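Local coordinates for protein putative ABC transporter subunit, substrate-binding component (Rhodopseudomonas palustris, PDB 4EVQ) that binds 4-hydroxybenzoate and probably delivers this and related lignin-derived aromatic acids to an ABC transporter for uptake, at residues A30-A35 with D287-Q292. Numbering follows the deposited sequence.
Sequences APLGEA and DVFAVQ. With PHB (p-hydroxybenzoic acid), chain H.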
loop_
_atom_site.group_PDB
_atom_site.type_symbol
_atom_site.label_atom_id
_atom_site.label_comp_id
_atom_site.label_asym_id
_atom_site.label_seq_id
_atom_site.Cartn_x
_atom_site.Cartn_y
_atom_site.Cartn_z
ATOM N N ALA A 30 11.831 2.291 5.519
ATOM C CA ALA A 30 11.802 1.793 6.886
ATOM C C ALA A 30 10.526 2.194 7.697
ATOM O O ALA A 30 10.011 1.370 8.418
ATOM C CB ALA A 30 13.080 2.234 7.637
ATOM N N PRO A 31 10.025 3.427 7.567
ATOM C CA PRO A 31 8.815 3.739 8.341
ATOM C C PRO A 31 7.585 2.959 7.900
ATOM O O PRO A 31 6.699 2.681 8.734
ATOM C CB PRO A 31 8.588 5.225 8.085
ATOM C CG PRO A 31 9.881 5.710 7.566
ATOM C CD PRO A 31 10.563 4.627 6.899
ATOM N N LEU A 32 7.562 2.582 6.625
ATOM C CA LEU A 32 6.443 1.773 6.116
ATOM C C LEU A 32 6.587 0.333 6.645
ATOM O O LEU A 32 5.606 -0.271 7.045
ATOM C CB LEU A 32 6.423 1.766 4.583
ATOM C CG LEU A 32 5.900 3.024 3.879
ATOM C CD1 LEU A 32 6.734 4.274 4.179
ATOM C CD2 LEU A 32 5.819 2.779 2.397
ATOM N N GLY A 33 7.812 -0.219 6.624
ATOM C CA GLY A 33 8.019 -1.552 7.203
ATOM C C GLY A 33 7.660 -1.584 8.678
ATOM O O GLY A 33 7.066 -2.554 9.178
ATOM N N GLU A 34 8.045 -0.538 9.391
ATOM C CA GLU A 34 7.691 -0.388 10.793
ATOM C C GLU A 34 6.163 -0.346 10.996
ATOM O O GLU A 34 5.620 -1.035 11.867
ATOM C CB GLU A 34 8.306 0.876 11.386
ATOM C CG GLU A 34 7.916 1.184 12.850
ATOM C CD GLU A 34 8.522 2.484 13.317
ATOM O OE1 GLU A 34 8.143 3.567 12.824
ATOM O OE2 GLU A 34 9.405 2.417 14.180
ATOM N N ALA A 35 5.460 0.482 10.220
ATOM C CA ALA A 35 4.004 0.583 10.369
ATOM C C ALA A 35 3.283 -0.746 10.093
ATOM O O ALA A 35 2.357 -1.103 10.810
ATOM C CB ALA A 35 3.482 1.676 9.446
ATOM N N ASP A 287 -1.449 4.760 10.076
ATOM C CA ASP A 287 -1.694 5.141 8.688
ATOM C C ASP A 287 -2.077 3.924 7.874
ATOM O O ASP A 287 -2.292 2.815 8.415
ATOM C CB ASP A 287 -0.506 5.908 8.109
ATOM C CG ASP A 287 0.741 5.102 8.065
ATOM O OD1 ASP A 287 0.714 3.884 8.221
ATOM O OD2 ASP A 287 1.837 5.699 7.885
ATOM N N VAL A 288 -2.183 4.110 6.568
ATOM C CA VAL A 288 -2.670 3.030 5.690
ATOM C C VAL A 288 -1.792 1.808 5.780
ATOM O O VAL A 288 -2.291 0.685 5.628
ATOM C CB VAL A 288 -2.814 3.536 4.221
ATOM C CG1 VAL A 288 -1.466 3.836 3.577
ATOM C CG2 VAL A 288 -3.659 2.562 3.380
ATOM N N PHE A 289 -0.485 1.974 5.986
ATOM C CA PHE A 289 0.427 0.849 6.048
ATOM C C PHE A 289 0.141 0.023 7.266
ATOM O O PHE A 289 0.112 -1.238 7.199
ATOM C CB PHE A 289 1.866 1.384 5.992
ATOM C CG PHE A 289 2.078 2.336 4.848
ATOM C CD1 PHE A 289 2.101 1.888 3.554
ATOM C CD2 PHE A 289 2.277 3.685 5.078
ATOM C CE1 PHE A 289 2.235 2.763 2.485
ATOM C CE2 PHE A 289 2.456 4.565 4.056
ATOM C CZ PHE A 289 2.423 4.121 2.761
ATOM N N ALA A 290 -0.104 0.669 8.404
ATOM C CA ALA A 290 -0.520 -0.058 9.601
ATOM C C ALA A 290 -1.831 -0.799 9.408
ATOM O O ALA A 290 -1.958 -1.949 9.861
ATOM C CB ALA A 290 -0.619 0.880 10.767
ATOM N N VAL A 291 -2.800 -0.202 8.719
ATOM C CA VAL A 291 -4.047 -0.871 8.434
ATOM C C VAL A 291 -3.806 -2.104 7.609
ATOM O O VAL A 291 -4.429 -3.164 7.845
ATOM C CB VAL A 291 -4.992 0.070 7.682
ATOM C CG1 VAL A 291 -6.243 -0.646 7.200
ATOM C CG2 VAL A 291 -5.410 1.246 8.553
ATOM N N GLN A 292 -2.973 -2.015 6.586
ATOM C CA GLN A 292 -2.690 -3.118 5.707
ATOM C C GLN A 292 -2.022 -4.270 6.454
ATOM O O GLN A 292 -2.302 -5.437 6.158
ATOM C CB GLN A 292 -1.851 -2.663 4.502
ATOM C CG GLN A 292 -2.646 -1.745 3.574
ATOM C CD GLN A 292 -1.827 -0.979 2.548
ATOM O OE1 GLN A 292 -2.388 -0.320 1.701
ATOM N NE2 GLN A 292 -0.507 -1.071 2.621
HETATM C "C1'" PHB H . 5.427 0.084 -4.028
HETATM O "O1'" PHB H . 6.627 0.026 -4.382
HETATM O "O2'" PHB H . 4.530 -0.733 -4.475
HETATM C C1 PHB H . 4.945 1.088 -3.057
HETATM C C2 PHB H . 5.847 1.649 -2.152
HETATM C C3 PHB H . 5.406 2.606 -1.251
HETATM C C4 PHB H . 4.108 3.000 -1.268
HETATM C C5 PHB H . 3.192 2.442 -2.140
HETATM C C6 PHB H . 3.635 1.503 -3.023
HETATM O O4 PHB H . 3.662 3.931 -0.403
#
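Part of the wall of the 4-hydroxybenzoate pocket, at the ligand's phenol end, is formed by Leu-32 and Phe-289, near the starts of helices 30-46 and 288-306. The Leu-32 CG methine sits over the centre of the Phe-289 ring, 3.6 Å from the centroid and 5° off the normal, a CH-pi contact; CD2 reaches out over the rim at CE1 and CZ. Val-288 CG1 covers the opposite face. PHB O4 lies at the CE1-CZ edge of the ring, near its plane, 3.4 Å from Phe-289 CZ, while Leu-32 CD2 touches the ligand ring at C3. An alanine in place of Phe-289 would probably open a gap beside the phenol oxygen and deprive Leu-32 of the face it packs on. In this periplasmic binding protein fold, with ligand held between two lobes, the first turns of the two helices cross at -40°, their local axes 8.3 Å apart. Alanines suit that spacing: Ala-35 and Ala-290 let the backbones approach until Ala-290 CA makes a CA-H...O contact with Ala-35 O at 3.3 Å. Ala-35 CB also meets Phe-289 CB at 3.8 Å. Asp-287 N-caps the second helix; its short carboxylate can reach back, OD1 taking weak bonds from the Phe-289 and Ala-290 amides and touching Ala-35 CB. Hydrogen bonds to the ligand come from other residues: Tyr-161 OH, Ser-92 OG, Ser-215 OG and Gly-115 N.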